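Local coordinates for protein inactive dihydropteroate synthase 2 (PDB 2VP8) that probably lacks dihydropteroate synthase activity, binding the pterin pyrophosphate substrate with very low affinity yet still able to bind the inhibitor dapsone, at residues V236-V240 with A278-A283; D40-I44 with T294-E299; D96-I101 with T124-V129. All blocks are in the same frame, centred on the assembly; numbering follows the deposited sequence.

How the contacts relate
All three contacts lie in one parallel eight-stranded TIM barrel, at two ends of it. Contacts 1 and 2 are neighbours where the strands begin, their centres about 14 Å apart. They meet directly: A279 CB packs on L298 CD2 at 3.6 Å, and A283 O lies 3.7 Å from A42 CB, so the end of helix 267-280 touches both helix 291-306 and the lead-in to strand 43-49. Contact 3 sits across the chain's centre, its centre about 33 Å from that of contact 1 and about 31 Å from that of contact 2. It is the one nearer H220, a position probably diagnostic of relatives without synthase activity; the side chains of T124 and H220 are about 11 Å apart.

Contact 1 (V236-V240 with A278-A283); sequences VADLV and AAAAGA
V236 and V240, one turn apart on helix 236-241, carry this contact with the C-terminal end of helix 267-280. V236 reaches in with CG1, which lies 3.8 Å from A281 CB and 3.7 Å from the carbonyl oxygen A278 O. That methyl also brushes A283 CB, while its partner CG2 faces A278 CB. V240 meets backbone instead: its CG2 rests 3.4 Å from A281 O, and CG1, swung to the side of CB opposite the backbone N (chi1 174°), comes to 3.5 Å from G282 O, so the two methyls lie along the chain as it leaves the helix. The A281 methyl fits against the first turn of the facing helix, 3.6 Å from A237 N and 4.1 Å from A237 CB. What shapes this surface is a Schellman motif. G282 takes a positive phi (109°), and the chain folds back so that A283 N bonds to A278 O at 3.2 Å and G282 N to A279 O at 3.3 Å. In the barrel, this turn leads from helix 267-280 into strand 285-288, and helix 236-241 precedes strand 247-248, the neighbour of that strand in the sheet. Behind the first shell, M248 on that neighbouring strand packs against V236, A278 and A283 together. On the far side of the helix end, A280 has its carbonyl oxygen held by the Q305 amide of helix 291-306, and its side chain packs on L277 of the second subunit.

Contact 2 (D40-I44 with T294-E299); sequences DRALI and TRRVLE
Here the last helix of the TIM barrel, 291-306, which follows strand 285-288, packs on the start of the adjacent strand 43-49 and the loop leading into it. L298 points CD1 at segment 40-44: it lies 3.4 Å from A42 O and 3.9 Å from I44 CG1, and also touches A42 CB. About a turn before L298 on the helix, R295 CB takes I44 CD1 at 3.5 Å, while I44 CG1 faces the T294 methyl. F286 of strand 285-288 packs against both A42 and L298, tying the inner layer to the same helix.

R41 lies over this apolar patch. With chi1 at 60° and an extended chain from CG to NE, it crosses L298 at about a right angle and carries its guanidinium on to R295, where NE sits 3.6 Å from R295 CG. I44 CD1 lies over one guanidinium face, toward its rim. The flat group is gripped from several directions: NH1 donates to A42 O at 2.9 Å in a fairly straight bond (N-H...O 156°), with the oxygen in the guanidinium plane, and also forms a salt bridge with D80, while NH2 bonds to G78 O. The R295 NH1, for its part, bonds to D77 O. Both arginines converge on E299. R295 NE makes a salt bridge with E299 OE2 at 3.0 Å, though as a hydrogen bond it is weak, and R41 gets there through one water, which accepts from R41 NE at 3.0 Å and donates to E299 OE2 at 2.7 Å.

Contact 3 (D96-I101 with T124-V129); sequences DVDTEI and TWRAQV
At the end of the barrel where the strands finish, the end that holds the active site in this family, V97, just before helix 98-114, and E100 in its first turn meet R126 and V129 at the start of helix 127-136. V97 splits its branches. CG2 lies over one face of the R126 guanidinium, 3.5 Å from NE, and W125 CZ2 lies over the opposite face, offset toward its rim, so the flat cation is held between a methyl and an indole. V97 CG1, trans to the backbone N (chi1 178°), turns to Q128 and lies 3.4 Å from its OE1. E100 stretches across V129 at about a right angle, and its carboxylate straddles the two methyls, with OE1 3.4 Å from V129 CG2 and OE2 3.5 Å from V129 CG1. I101 CD1 meets the backbone, 3.5 Å from V129 CA. No hydrogen bond crosses between the segments; the approach to helix 127-136 is ordered from within by an ST turn, in which R126 N donates to T124 OG1 at 3.1 Å (N-H...O 152°), with R126 at the N-cap. T124 directly follows strand 119-123, and its side chain touches A130. Further along, I101 reaches A132 of helix 127-136, continuing the side-by-side packing of the two barrel helices that flank this strand in sequence.

Contact 1 (V236-V240 with A278-A283)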
ATOM      1  N   VAL B 236       0.948   1.457  13.389  1.00 38.02           N
ATOM      2  CA  VAL B 236       1.982   2.433  13.050  1.00 37.72           C
ATOM      3  C   VAL B 236       1.600   3.829  13.521  1.00 37.39           C
ATOM      4  O   VAL B 236       2.364   4.444  14.245  1.00 37.72           O
ATOM      5  CB  VAL B 236       2.350   2.420  11.532  1.00 38.15           C
ATOM      6  CG1 VAL B 236       3.276   3.558  11.187  1.00 37.75           C
ATOM      7  CG2 VAL B 236       3.033   1.113  11.158  1.00 38.44           C
ATOM      8  N   ALA B 237       0.412   4.309  13.142  1.00 37.11           N
ATOM      9  CA  ALA B 237      -0.127   5.602  13.607  1.00 36.60           C
ATOM     10  C   ALA B 237       0.122   5.847  15.088  1.00 36.66           C
ATOM     11  O   ALA B 237       0.546   6.941  15.476  1.00 36.10           O
ATOM     12  CB  ALA B 237      -1.611   5.714  13.308  1.00 36.35           C
ATOM     13  N   ASP B 238      -0.140   4.828  15.909  1.00 36.85           N
ATOM     14  CA  ASP B 238       0.123   4.918  17.346  1.00 37.14           C
ATOM     15  C   ASP B 238       1.622   5.112  17.616  1.00 37.31           C
ATOM     16  O   ASP B 238       2.001   5.978  18.406  1.00 37.22           O
ATOM     17  CB  ASP B 238      -0.437   3.703  18.088  1.00 36.98           C
ATOM     18  CG  ASP B 238      -1.952   3.625  18.008  1.00 37.71           C
ATOM     19  OD1 ASP B 238      -2.620   4.585  18.443  1.00 38.64           O
ATOM     20  OD2 ASP B 238      -2.484   2.611  17.501  1.00 37.99           O
ATOM     21  N   LEU B 239       2.464   4.333  16.937  1.00 37.50           N
ATOM     22  CA  LEU B 239       3.910   4.520  17.027  1.00 37.77           C
ATOM     23  C   LEU B 239       4.307   5.943  16.625  1.00 37.81           C
ATOM     24  O   LEU B 239       5.087   6.591  17.322  1.00 37.82           O
ATOM     25  CB  LEU B 239       4.664   3.511  16.151  1.00 38.05           C
ATOM     26  CG  LEU B 239       4.822   2.024  16.511  1.00 38.51           C
ATOM     27  CD1 LEU B 239       4.925   1.810  18.021  1.00 37.27           C
ATOM     28  CD2 LEU B 239       3.733   1.181  15.921  1.00 38.69           C
ATOM     29  N   VAL B 240       3.764   6.414  15.501  1.00 37.68           N
ATOM     30  CA  VAL B 240       4.060   7.750  14.973  1.00 37.55           C
ATOM     31  C   VAL B 240       3.634   8.837  15.955  1.00 37.71           C
ATOM     32  O   VAL B 240       4.366   9.790  16.184  1.00 37.56           O
ATOM     33  CB  VAL B 240       3.369   7.970  13.609  1.00 37.60           C
ATOM     34  CG1 VAL B 240       3.539   9.419  13.117  1.00 36.61           C
ATOM     35  CG2 VAL B 240       3.900   6.983  12.591  1.00 37.09           C
ATOM     36  N   ALA B 278       2.212   1.945   6.053  1.00 37.97           N
ATOM     37  CA  ALA B 278       3.076   2.498   7.081  1.00 37.86           C
ATOM     38  C   ALA B 278       3.384   3.967   6.776  1.00 38.23           C
ATOM     39  O   ALA B 278       3.307   4.824   7.668  1.00 38.44           O
ATOM     40  CB  ALA B 278       4.354   1.679   7.192  1.00 37.65           C
ATOM     41  N   ALA B 279       3.720   4.251   5.513  1.00 37.95           N
ATOM     42  CA  ALA B 279       3.982   5.613   5.070  1.00 37.51           C
ATOM     43  C   ALA B 279       2.754   6.513   5.239  1.00 37.51           C
ATOM     44  O   ALA B 279       2.891   7.688   5.557  1.00 37.57           O
ATOM     45  CB  ALA B 279       4.437   5.617   3.644  1.00 37.32           C
ATOM     46  N   ALA B 280       1.561   5.963   5.032  1.00 37.20           N
ATOM     47  CA  ALA B 280       0.341   6.762   5.123  1.00 36.94           C
ATOM     48  C   ALA B 280       0.004   7.093   6.569  1.00 36.86           C
ATOM     49  O   ALA B 280      -0.697   8.063   6.842  1.00 36.98           O
ATOM     50  CB  ALA B 280      -0.819   6.057   4.446  1.00 36.73           C
ATOM     51  N   ALA B 281       0.512   6.287   7.494  1.00 36.51           N
ATOM     52  CA  ALA B 281       0.259   6.510   8.903  1.00 36.45           C
ATOM     53  C   ALA B 281       1.317   7.422   9.544  1.00 36.60           C
ATOM     54  O   ALA B 281       1.199   7.779  10.726  1.00 36.72           O
ATOM     55  CB  ALA B 281       0.154   5.182   9.642  1.00 36.29           C
ATOM     56  N   GLY B 282       2.344   7.788   8.775  1.00 36.36           N
ATOM     57  CA  GLY B 282       3.304   8.799   9.209  1.00 36.53           C
ATOM     58  C   GLY B 282       4.693   8.305   9.569  1.00 36.72           C
ATOM     59  O   GLY B 282       5.481   9.033  10.180  1.00 36.72           O
ATOM     60  N   ALA B 283       4.996   7.066   9.203  1.00 36.97           N
ATOM     61  CA  ALA B 283       6.348   6.529   9.368  1.00 37.24           C
ATOM     62  C   ALA B 283       7.347   7.442   8.649  1.00 37.25           C
ATOM     63  O   ALA B 283       7.076   7.903   7.539  1.00 37.79           O
ATOM     64  CB  ALA B 283       6.414   5.101   8.823  1.00 37.09           C
TER

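Contact 2 (D40-I44 with T294-E299)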
ATOM      1  N   ASP B  40       9.763  15.822   0.438  1.00 34.84           N
ATOM      2  CA  ASP B  40       8.428  15.653  -0.135  1.00 34.73           C
ATOM      3  C   ASP B  40       7.927  14.202  -0.056  1.00 34.31           C
ATOM      4  O   ASP B  40       7.037  13.805  -0.812  1.00 34.27           O
ATOM      5  CB  ASP B  40       8.418  16.142  -1.590  1.00 34.78           C
ATOM      6  CG  ASP B  40       9.420  15.393  -2.471  1.00 35.94           C
ATOM      7  OD1 ASP B  40      10.356  14.749  -1.937  1.00 36.29           O
ATOM      8  OD2 ASP B  40       9.271  15.451  -3.707  1.00 37.64           O
ATOM      9  N   ARG B  41       8.515  13.421   0.851  1.00 33.65           N
ATOM     10  CA  ARG B  41       8.136  12.025   1.079  1.00 32.63           C
ATOM     11  C   ARG B  41       8.862  11.464   2.298  1.00 32.40           C
ATOM     12  O   ARG B  41       9.805  12.082   2.811  1.00 32.32           O
ATOM     13  CB  ARG B  41       8.450  11.149  -0.141  1.00 32.51           C
ATOM     14  CG  ARG B  41       9.916  11.111  -0.527  1.00 31.58           C
ATOM     15  CD  ARG B  41      10.254   9.903  -1.389  1.00 30.09           C
ATOM     16  NE  ARG B  41      11.577  10.016  -2.013  1.00 28.35           N
ATOM     17  CZ  ARG B  41      12.729   9.788  -1.382  1.00 28.23           C
ATOM     18  NH1 ARG B  41      12.739   9.429  -0.096  1.00 27.08           N
ATOM     19  NH2 ARG B  41      13.876   9.924  -2.036  1.00 26.34           N
ATOM     20  N   ALA B  42       8.407  10.297   2.753  1.00 31.87           N
ATOM     21  CA  ALA B  42       9.108   9.508   3.748  1.00 31.47           C
ATOM     22  C   ALA B  42      10.489   9.110   3.210  1.00 31.63           C
ATOM     23  O   ALA B  42      10.702   9.038   1.992  1.00 31.68           O
ATOM     24  CB  ALA B  42       8.298   8.288   4.104  1.00 31.06           C
ATOM     25  N   LEU B  43      11.422   8.856   4.119  1.00 31.72           N
ATOM     26  CA  LEU B  43      12.804   8.639   3.737  1.00 32.41           C
ATOM     27  C   LEU B  43      13.135   7.185   3.560  1.00 33.15           C
ATOM     28  O   LEU B  43      12.465   6.318   4.118  1.00 33.62           O
ATOM     29  CB  LEU B  43      13.748   9.232   4.777  1.00 32.51           C
ATOM     30  CG  LEU B  43      13.418  10.639   5.261  1.00 31.88           C
ATOM     31  CD1 LEU B  43      14.368  11.009   6.395  1.00 30.98           C
ATOM     32  CD2 LEU B  43      13.471  11.616   4.091  1.00 30.07           C
ATOM     33  N   ILE B  44      14.191   6.937   2.788  1.00 34.12           N
ATOM     34  CA  ILE B  44      14.669   5.592   2.482  1.00 34.89           C
ATOM     35  C   ILE B  44      16.074   5.366   3.040  1.00 35.34           C
ATOM     36  O   ILE B  44      17.001   6.132   2.748  1.00 35.82           O
ATOM     37  CB  ILE B  44      14.725   5.362   0.966  1.00 35.01           C
ATOM     38  CG1 ILE B  44      13.361   5.643   0.320  1.00 35.12           C
ATOM     39  CG2 ILE B  44      15.219   3.935   0.659  1.00 35.58           C
ATOM     40  CD1 ILE B  44      13.429   5.858  -1.181  1.00 33.76           C
ATOM     41  N   THR B 294      10.616   1.124  -3.496  1.00 37.55           N
ATOM     42  CA  THR B 294      10.156   1.802  -2.294  1.00 37.70           C
ATOM     43  C   THR B 294       9.969   3.285  -2.575  1.00 37.66           C
ATOM     44  O   THR B 294       8.945   3.864  -2.193  1.00 37.96           O
ATOM     45  CB  THR B 294      11.119   1.573  -1.130  1.00 37.72           C
ATOM     46  OG1 THR B 294      11.238   0.161  -0.906  1.00 38.44           O
ATOM     47  CG2 THR B 294      10.606   2.240   0.134  1.00 37.93           C
ATOM     48  N   ARG B 295      10.921   3.895  -3.279  1.00 37.39           N
ATOM     49  CA  ARG B 295      10.801   5.312  -3.563  1.00 37.28           C
ATOM     50  C   ARG B 295       9.487   5.604  -4.277  1.00 37.66           C
ATOM     51  O   ARG B 295       8.774   6.543  -3.907  1.00 37.70           O
ATOM     52  CB  ARG B 295      11.969   5.835  -4.380  1.00 37.11           C
ATOM     53  CG  ARG B 295      11.988   7.357  -4.423  1.00 36.40           C
ATOM     54  CD  ARG B 295      12.836   7.884  -5.533  1.00 33.78           C
ATOM     55  NE  ARG B 295      12.289   7.543  -6.839  1.00 33.84           N
ATOM     56  CZ  ARG B 295      12.813   6.642  -7.662  1.00 33.63           C
ATOM     57  NH1 ARG B 295      13.912   5.974  -7.312  1.00 33.42           N
ATOM     58  NH2 ARG B 295      12.235   6.414  -8.838  1.00 32.12           N
ATOM     59  N   ARG B 296       9.164   4.777  -5.274  1.00 37.60           N
ATOM     60  CA  ARG B 296       7.959   4.965  -6.075  1.00 37.74           C
ATOM     61  C   ARG B 296       6.667   4.811  -5.267  1.00 38.00           C
ATOM     62  O   ARG B 296       5.678   5.482  -5.545  1.00 38.09           O
ATOM     63  CB  ARG B 296       7.985   4.069  -7.308  1.00 37.46           C
ATOM     64  CG  ARG B 296       8.993   4.560  -8.339  1.00 38.39           C
ATOM     65  CD  ARG B 296       8.854   3.873  -9.674  1.00 40.00           C
ATOM     66  NE  ARG B 296       9.264   2.477  -9.585  1.00 41.81           N
ATOM     67  CZ  ARG B 296      10.453   2.007  -9.956  1.00 42.82           C
ATOM     68  NH1 ARG B 296      11.377   2.814 -10.485  1.00 42.17           N
ATOM     69  NH2 ARG B 296      10.707   0.710  -9.808  1.00 42.91           N
ATOM     70  N   VAL B 297       6.684   3.934  -4.268  1.00 38.47           N
ATOM     71  CA  VAL B 297       5.536   3.757  -3.384  1.00 38.78           C
ATOM     72  C   VAL B 297       5.345   5.007  -2.522  1.00 39.10           C
ATOM     73  O   VAL B 297       4.263   5.589  -2.495  1.00 39.62           O
ATOM     74  CB  VAL B 297       5.687   2.499  -2.500  1.00 38.81           C
ATOM     75  CG1 VAL B 297       4.718   2.540  -1.330  1.00 38.26           C
ATOM     76  CG2 VAL B 297       5.475   1.236  -3.335  1.00 38.25           C
ATOM     77  N   LEU B 298       6.413   5.425  -1.845  1.00 39.00           N
ATOM     78  CA  LEU B 298       6.414   6.625  -1.007  1.00 38.60           C
ATOM     79  C   LEU B 298       6.050   7.896  -1.762  1.00 38.53           C
ATOM     80  O   LEU B 298       5.461   8.807  -1.193  1.00 39.09           O
ATOM     81  CB  LEU B 298       7.785   6.805  -0.359  1.00 38.53           C
ATOM     82  CG  LEU B 298       8.264   5.590   0.426  1.00 38.11           C
ATOM     83  CD1 LEU B 298       9.584   5.918   1.091  1.00 38.71           C
ATOM     84  CD2 LEU B 298       7.224   5.165   1.458  1.00 36.82           C
ATOM     85  N   GLU B 299       6.422   7.965  -3.035  1.00 38.36           N
ATOM     86  CA  GLU B 299       6.026   9.082  -3.886  1.00 38.05           C
ATOM     87  C   GLU B 299       4.511   9.081  -4.115  1.00 37.92           C
ATOM     88  O   GLU B 299       3.867  10.132  -4.109  1.00 37.98           O
ATOM     89  CB  GLU B 299       6.788   9.041  -5.211  1.00 37.67           C
ATOM     90  CG  GLU B 299       8.232   9.492  -5.081  1.00 38.22           C
ATOM     91  CD  GLU B 299       9.057   9.331  -6.355  1.00 38.51           C
ATOM     92  OE1 GLU B 299       8.548   8.822  -7.377  1.00 38.65           O
ATOM     93  OE2 GLU B 299      10.242   9.717  -6.328  1.00 39.16           O
TER
HETATM   94  O   HOH W   1      11.386  11.536  -4.613  1.00 36.99           O

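Contact 3 (D96-I101 with T124-V129)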
ATOM      1  N   ASP B  96      34.658 -10.967  14.584  1.00 44.67           N
ATOM      2  CA  ASP B  96      35.691 -10.216  15.304  1.00 44.57           C
ATOM      3  C   ASP B  96      35.192  -8.799  15.596  1.00 44.53           C
ATOM      4  O   ASP B  96      34.074  -8.431  15.225  1.00 44.44           O
ATOM      5  CB  ASP B  96      36.981 -10.122  14.479  1.00 44.57           C
ATOM      6  CG  ASP B  96      37.700 -11.451  14.347  1.00 44.42           C
ATOM      7  OD1 ASP B  96      37.854 -11.941  13.203  1.00 44.26           O
ATOM      8  OD2 ASP B  96      38.112 -12.009  15.386  1.00 44.56           O
ATOM      9  N   VAL B  97      36.032  -8.015  16.266  1.00 44.48           N
ATOM     10  CA  VAL B  97      35.795  -6.587  16.443  1.00 44.43           C
ATOM     11  C   VAL B  97      36.882  -5.834  15.686  1.00 44.46           C
ATOM     12  O   VAL B  97      36.603  -4.859  14.987  1.00 44.33           O
ATOM     13  CB  VAL B  97      35.808  -6.176  17.935  1.00 44.41           C
ATOM     14  CG1 VAL B  97      35.611  -4.673  18.092  1.00 44.33           C
ATOM     15  CG2 VAL B  97      34.737  -6.925  18.704  1.00 44.48           C
ATOM     16  N   ASP B  98      38.119  -6.314  15.830  1.00 44.56           N
ATOM     17  CA  ASP B  98      39.293  -5.719  15.195  1.00 44.64           C
ATOM     18  C   ASP B  98      39.150  -5.746  13.680  1.00 44.68           C
ATOM     19  O   ASP B  98      39.349  -4.729  13.011  1.00 44.62           O
ATOM     20  CB  ASP B  98      40.569  -6.468  15.597  1.00 44.61           C
ATOM     21  CG  ASP B  98      40.580  -6.878  17.062  1.00 44.84           C
ATOM     22  OD1 ASP B  98      41.643  -6.739  17.708  1.00 45.12           O
ATOM     23  OD2 ASP B  98      39.539  -7.349  17.570  1.00 44.89           O
ATOM     24  N   THR B  99      38.793  -6.914  13.149  1.00 44.74           N
ATOM     25  CA  THR B  99      38.652  -7.101  11.707  1.00 44.77           C
ATOM     26  C   THR B  99      37.416  -6.385  11.170  1.00 44.73           C
ATOM     27  O   THR B  99      37.451  -5.825  10.072  1.00 44.88           O
ATOM     28  CB  THR B  99      38.613  -8.596  11.302  1.00 44.83           C
ATOM     29  OG1 THR B  99      37.361  -9.173  11.695  1.00 44.84           O
ATOM     30  CG2 THR B  99      39.779  -9.374  11.934  1.00 44.68           C
ATOM     31  N   GLU B 100      36.335  -6.395  11.950  1.00 44.63           N
ATOM     32  CA  GLU B 100      35.095  -5.717  11.562  1.00 44.47           C
ATOM     33  C   GLU B 100      35.304  -4.216  11.369  1.00 44.23           C
ATOM     34  O   GLU B 100      34.696  -3.615  10.485  1.00 44.45           O
ATOM     35  CB  GLU B 100      33.973  -5.972  12.577  1.00 44.54           C
ATOM     36  CG  GLU B 100      32.569  -5.800  11.980  1.00 45.13           C
ATOM     37  CD  GLU B 100      31.486  -5.514  13.010  1.00 45.73           C
ATOM     38  OE1 GLU B 100      31.617  -5.943  14.179  1.00 45.90           O
ATOM     39  OE2 GLU B 100      30.487  -4.859  12.640  1.00 45.94           O
ATOM     40  N   ILE B 101      36.153  -3.620  12.206  1.00 44.00           N
ATOM     41  CA  ILE B 101      36.557  -2.220  12.063  1.00 43.76           C
ATOM     42  C   ILE B 101      37.295  -2.023  10.742  1.00 43.62           C
ATOM     43  O   ILE B 101      36.952  -1.126   9.969  1.00 43.71           O
ATOM     44  CB  ILE B 101      37.445  -1.737  13.256  1.00 43.87           C
ATOM     45  CG1 ILE B 101      36.628  -1.621  14.545  1.00 43.78           C
ATOM     46  CG2 ILE B 101      38.142  -0.401  12.944  1.00 43.82           C
ATOM     47  CD1 ILE B 101      35.539  -0.572  14.501  1.00 44.51           C
ATOM     48  N   THR B 124      25.492  -1.766  13.378  1.00 35.74           N
ATOM     49  CA  THR B 124      26.296  -2.459  14.384  1.00 35.70           C
ATOM     50  C   THR B 124      25.629  -2.452  15.754  1.00 35.81           C
ATOM     51  O   THR B 124      24.906  -1.519  16.099  1.00 35.97           O
ATOM     52  CB  THR B 124      27.725  -1.872  14.500  1.00 35.60           C
ATOM     53  OG1 THR B 124      28.475  -2.626  15.461  1.00 35.72           O
ATOM     54  CG2 THR B 124      27.693  -0.408  14.927  1.00 35.37           C
ATOM     55  N   TRP B 125      25.882  -3.498  16.530  1.00 35.91           N
ATOM     56  CA  TRP B 125      25.380  -3.581  17.894  1.00 35.97           C
ATOM     57  C   TRP B 125      26.493  -3.352  18.915  1.00 35.89           C
ATOM     58  O   TRP B 125      26.224  -3.179  20.104  1.00 35.75           O
ATOM     59  CB  TRP B 125      24.705  -4.931  18.131  1.00 36.16           C
ATOM     60  CG  TRP B 125      25.603  -6.113  17.907  1.00 36.42           C
ATOM     61  CD1 TRP B 125      25.866  -6.729  16.716  1.00 36.61           C
ATOM     62  CD2 TRP B 125      26.351  -6.827  18.903  1.00 36.51           C
ATOM     63  NE1 TRP B 125      26.732  -7.779  16.907  1.00 36.59           N
ATOM     64  CE2 TRP B 125      27.046  -7.863  18.239  1.00 36.48           C
ATOM     65  CE3 TRP B 125      26.502  -6.693  20.290  1.00 36.57           C
ATOM     66  CZ2 TRP B 125      27.879  -8.762  18.914  1.00 36.56           C
ATOM     67  CZ3 TRP B 125      27.334  -7.589  20.964  1.00 36.67           C
ATOM     68  CH2 TRP B 125      28.012  -8.609  20.273  1.00 36.63           C
ATOM     69  N   ARG B 126      27.736  -3.333  18.431  1.00 35.96           N
ATOM     70  CA  ARG B 126      28.928  -3.178  19.275  1.00 35.96           C
ATOM     71  C   ARG B 126      29.403  -1.728  19.348  1.00 35.88           C
ATOM     72  O   ARG B 126      29.634  -1.089  18.322  1.00 35.93           O
ATOM     73  CB  ARG B 126      30.066  -4.065  18.764  1.00 35.94           C
ATOM     74  CG  ARG B 126      29.849  -5.559  18.941  1.00 36.32           C
ATOM     75  CD  ARG B 126      31.071  -6.333  18.487  1.00 37.26           C
ATOM     76  NE  ARG B 126      31.381  -7.440  19.394  1.00 38.90           N
ATOM     77  CZ  ARG B 126      31.349  -8.729  19.061  1.00 39.12           C
ATOM     78  NH1 ARG B 126      31.025  -9.094  17.822  1.00 39.35           N
ATOM     79  NH2 ARG B 126      31.649  -9.654  19.966  1.00 38.23           N
ATOM     80  N   ALA B 127      29.555  -1.224  20.570  1.00 35.96           N
ATOM     81  CA  ALA B 127      29.953   0.166  20.821  1.00 36.10           C
ATOM     82  C   ALA B 127      31.332   0.532  20.253  1.00 36.17           C
ATOM     83  O   ALA B 127      31.521   1.635  19.736  1.00 36.00           O
ATOM     84  CB  ALA B 127      29.897   0.464  22.313  1.00 36.09           C
ATOM     85  N   GLN B 128      32.285  -0.392  20.366  1.00 36.34           N
ATOM     86  CA  GLN B 128      33.625  -0.206  19.811  1.00 36.63           C
ATOM     87  C   GLN B 128      33.554  -0.010  18.293  1.00 36.62           C
ATOM     88  O   GLN B 128      34.252   0.838  17.732  1.00 36.67           O
ATOM     89  CB  GLN B 128      34.533  -1.397  20.155  1.00 36.55           C
ATOM     90  CG  GLN B 128      34.807  -1.601  21.648  1.00 36.80           C
ATOM     91  CD  GLN B 128      35.920  -2.612  21.918  1.00 37.14           C
ATOM     92  OE1 GLN B 128      36.473  -3.211  20.993  1.00 38.11           O
ATOM     93  NE2 GLN B 128      36.255  -2.802  23.195  1.00 37.37           N
ATOM     94  N   VAL B 129      32.691  -0.791  17.644  1.00 36.61           N
ATOM     95  CA  VAL B 129      32.508  -0.730  16.196  1.00 36.51           C
ATOM     96  C   VAL B 129      31.859   0.591  15.782  1.00 36.54           C
ATOM     97  O   VAL B 129      32.288   1.223  14.817  1.00 36.66           O
ATOM     98  CB  VAL B 129      31.685  -1.931  15.676  1.00 36.48           C
ATOM     99  CG1 VAL B 129      31.589  -1.902  14.169  1.00 36.67           C
ATOM    100  CG2 VAL B 129      32.312  -3.239  16.115  1.00 36.31           C
TER